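Local coordinates for 3-methyladenine DNA glycosylase (Helicobacter pylori, PDB 1PU6), which probably excises 3-methyladenine and related alkylated bases from DNA as a helix-hairpin-helix glycosylase of base excision repair, at residues 174-179 with 198-202. Numbering follows the deposited sequence.
Sequences FEKGVQ and LYARF
Widely spaced helices need bulky side chains to bridge them, and in this buried helix-helix contact large, mostly aromatic ones join the C-terminal end of helix 167-179 to helix 195-203 in an all-helical HhH-GPD glycosylase. Both segments are helical throughout; their N-to-C directions lie 130° apart, obliquely antiparallel, with local axes 11.9 Å apart at closest approach and Glu175 nearest Tyr199 (CA to CA 8.1 Å). Val178 (chi1 t) points into the gap: its CB meets Tyr199 CE2 at 4.0 Å, its CG1 Leu198 CD2 at 4.0 Å, its CG2 Phe202 CE1 at 3.9 Å. Phe174 (m) leaves its helix sideways, yet turns its edge to the face of Phe202 (t), offset, centroids 5.7 Å apart, planes at 79°, Phe174 CD1 3.7 Å from Phe202 CZ. Helix 4-12 also packs on Val178, Leu198 and Phe202. Tyr199 (m) spans the gap; its OH lies 3.5 Å from Glu175 O, at best a weak hydrogen bond, and 2.9 Å from a water that donates to Gln179 OE1 (2.8 Å). Apolar fit thus holds the helices, while water serves the phenol's polar tip beside exposed Gln179.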
ATOM      1  N   PHE A 174      10.106 -12.409  -2.806  1.00 16.02           N
ATOM      2  CA  PHE A 174       9.750 -11.507  -3.938  1.00 16.67           C
ATOM      3  C   PHE A 174      10.836 -10.443  -4.211  1.00 18.04           C
ATOM      4  O   PHE A 174      11.226 -10.216  -5.372  1.00 19.81           O
ATOM      5  CB  PHE A 174       8.359 -10.907  -3.737  1.00 16.69           C
ATOM      6  CG  PHE A 174       7.248 -11.801  -4.242  1.00 17.45           C
ATOM      7  CD1 PHE A 174       7.006 -11.928  -5.616  1.00 19.55           C
ATOM      8  CD2 PHE A 174       6.443 -12.546  -3.345  1.00 17.29           C
ATOM      9  CE1 PHE A 174       5.993 -12.789  -6.111  1.00 19.38           C
ATOM     10  CE2 PHE A 174       5.402 -13.397  -3.807  1.00 17.10           C
ATOM     11  CZ  PHE A 174       5.181 -13.526  -5.199  1.00 19.18           C
ATOM     12  N   GLU A 175      11.413  -9.879  -3.150  1.00 17.11           N
ATOM     13  CA  GLU A 175      12.464  -8.851  -3.326  1.00 18.26           C
ATOM     14  C   GLU A 175      13.758  -9.414  -3.893  1.00 19.81           C
ATOM     15  O   GLU A 175      14.381  -8.798  -4.780  1.00 20.59           O
ATOM     16  CB  GLU A 175      12.765  -8.107  -2.001  1.00 16.83           C
ATOM     17  CG  GLU A 175      11.603  -7.184  -1.624  1.00 18.08           C
ATOM     18  CD  GLU A 175      11.776  -6.477  -0.272  1.00 23.18           C
ATOM     19  OE1 GLU A 175      10.859  -5.702   0.160  1.00 20.80           O
ATOM     20  OE2 GLU A 175      12.840  -6.679   0.358  1.00 24.62           O
ATOM     21  N   LYS A 176      14.220 -10.524  -3.321  1.00 19.32           N
ATOM     22  CA  LYS A 176      15.568 -10.983  -3.665  1.00 21.02           C
ATOM     23  C   LYS A 176      15.747 -11.390  -5.146  1.00 20.89           C
ATOM     24  O   LYS A 176      16.828 -11.192  -5.715  1.00 21.55           O
ATOM     25  CB  LYS A 176      16.027 -12.089  -2.701  1.00 20.96           C
ATOM     26  CG  LYS A 176      15.502 -13.479  -2.961  1.00 24.71           C
ATOM     27  CD  LYS A 176      15.743 -14.367  -1.690  1.00 28.45           C
ATOM     28  CE  LYS A 176      16.126 -15.811  -1.990  1.00 37.74           C
ATOM     29  NZ  LYS A 176      17.407 -15.925  -2.775  1.00 36.79           N
ATOM     30  N   GLY A 177      14.706 -11.949  -5.767  1.00 20.46           N
ATOM     31  CA  GLY A 177      14.802 -12.310  -7.180  1.00 18.65           C
ATOM     32  C   GLY A 177      15.024 -11.064  -8.042  1.00 18.22           C
ATOM     33  O   GLY A 177      15.755 -11.103  -9.017  1.00 19.36           O
ATOM     34  N   VAL A 178      14.390  -9.953  -7.665  1.00 18.57           N
ATOM     35  CA  VAL A 178      14.599  -8.694  -8.388  1.00 18.01           C
ATOM     36  C   VAL A 178      16.041  -8.170  -8.102  1.00 18.81           C
ATOM     37  O   VAL A 178      16.785  -7.771  -9.026  1.00 18.79           O
ATOM     38  CB  VAL A 178      13.522  -7.654  -8.013  1.00 18.55           C
ATOM     39  CG1 VAL A 178      13.806  -6.308  -8.715  1.00 17.73           C
ATOM     40  CG2 VAL A 178      12.118  -8.167  -8.396  1.00 18.45           C
ATOM     41  N   GLN A 179      16.434  -8.140  -6.830  1.00 19.85           N
ATOM     42  CA  GLN A 179      17.791  -7.659  -6.466  1.00 22.10           C
ATOM     43  C   GLN A 179      18.897  -8.428  -7.187  1.00 22.44           C
ATOM     44  O   GLN A 179      19.922  -7.857  -7.637  1.00 24.31           O
ATOM     45  CB  GLN A 179      18.022  -7.786  -4.955  1.00 23.05           C
ATOM     46  CG  GLN A 179      17.113  -6.892  -4.101  1.00 26.27           C
ATOM     47  CD  GLN A 179      17.105  -7.303  -2.575  1.00 33.04           C
ATOM     48  OE1 GLN A 179      16.502  -6.626  -1.760  1.00 36.26           O
ATOM     49  NE2 GLN A 179      17.812  -8.401  -2.222  1.00 36.37           N
ATOM     50  N   LEU A 198       9.175   0.018  -9.521  1.00 13.83           N
ATOM     51  CA  LEU A 198       9.074  -1.356  -9.984  1.00 13.50           C
ATOM     52  C   LEU A 198       8.313  -2.251  -8.941  1.00 14.08           C
ATOM     53  O   LEU A 198       7.401  -2.992  -9.300  1.00 13.16           O
ATOM     54  CB  LEU A 198      10.467  -1.930 -10.327  1.00 14.54           C
ATOM     55  CG  LEU A 198      10.486  -3.317 -10.947  1.00 14.99           C
ATOM     56  CD1 LEU A 198      11.861  -3.449 -11.823  1.00 17.67           C
ATOM     57  CD2 LEU A 198      10.451  -4.396  -9.895  1.00 18.23           C
ATOM     58  N   TYR A 199       8.691  -2.171  -7.656  1.00 13.39           N
ATOM     59  CA  TYR A 199       7.989  -2.987  -6.645  1.00 13.43           C
ATOM     60  C   TYR A 199       6.489  -2.573  -6.526  1.00 13.27           C
ATOM     61  O   TYR A 199       5.611  -3.438  -6.345  1.00 13.87           O
ATOM     62  CB  TYR A 199       8.686  -2.800  -5.284  1.00 13.13           C
ATOM     63  CG  TYR A 199      10.005  -3.502  -5.096  1.00 14.16           C
ATOM     64  CD1 TYR A 199      10.953  -2.973  -4.225  1.00 14.98           C
ATOM     65  CD2 TYR A 199      10.277  -4.727  -5.681  1.00 16.48           C
ATOM     66  CE1 TYR A 199      12.170  -3.603  -3.983  1.00 17.32           C
ATOM     67  CE2 TYR A 199      11.526  -5.405  -5.437  1.00 17.86           C
ATOM     68  CZ  TYR A 199      12.450  -4.822  -4.569  1.00 15.34           C
ATOM     69  OH  TYR A 199      13.684  -5.448  -4.294  1.00 21.44           O
ATOM     70  N   ALA A 200       6.207  -1.269  -6.660  1.00 13.07           N
ATOM     71  CA  ALA A 200       4.805  -0.776  -6.645  1.00 12.93           C
ATOM     72  C   ALA A 200       3.988  -1.466  -7.718  1.00 13.27           C
ATOM     73  O   ALA A 200       2.856  -1.966  -7.462  1.00 14.04           O
ATOM     74  CB  ALA A 200       4.792   0.766  -6.832  1.00 14.08           C
ATOM     75  N   ARG A 201       4.558  -1.522  -8.920  1.00 12.64           N
ATOM     76  CA  ARG A 201       3.840  -2.122 -10.061  1.00 12.56           C
ATOM     77  C   ARG A 201       3.777  -3.655  -9.927  1.00 13.22           C
ATOM     78  O   ARG A 201       2.778  -4.268 -10.318  1.00 15.50           O
ATOM     79  CB  ARG A 201       4.511  -1.703 -11.358  1.00 14.47           C
ATOM     80  CG  ARG A 201       4.323  -0.182 -11.692  1.00 13.26           C
ATOM     81  CD  ARG A 201       4.952   0.237 -12.955  1.00 16.73           C
ATOM     82  NE  ARG A 201       4.152  -0.330 -14.099  1.00 15.63           N
ATOM     83  CZ  ARG A 201       3.097   0.272 -14.649  1.00 22.17           C
ATOM     84  NH1 ARG A 201       2.679   1.457 -14.269  1.00 17.73           N
ATOM     85  NH2 ARG A 201       2.468  -0.335 -15.693  1.00 20.20           N
ATOM     86  N   PHE A 202       4.864  -4.282  -9.465  1.00 13.13           N
ATOM     87  CA  PHE A 202       4.912  -5.750  -9.342  1.00 12.98           C
ATOM     88  C   PHE A 202       3.790  -6.250  -8.387  1.00 13.26           C
ATOM     89  O   PHE A 202       2.993  -7.183  -8.738  1.00 13.63           O
ATOM     90  CB  PHE A 202       6.343  -6.142  -8.852  1.00 13.13           C
ATOM     91  CG  PHE A 202       6.675  -7.612  -8.924  1.00 12.43           C
ATOM     92  CD1 PHE A 202       7.971  -8.030  -8.495  1.00 13.45           C
ATOM     93  CD2 PHE A 202       5.802  -8.578  -9.391  1.00 13.96           C
ATOM     94  CE1 PHE A 202       8.375  -9.362  -8.471  1.00 13.96           C
ATOM     95  CE2 PHE A 202       6.180  -9.975  -9.415  1.00 15.10           C
ATOM     96  CZ  PHE A 202       7.494 -10.358  -8.959  1.00 12.84           C
TER
HETATM   97  O   HOH W   1      15.433  -4.168  -2.375  1.00 45.16           O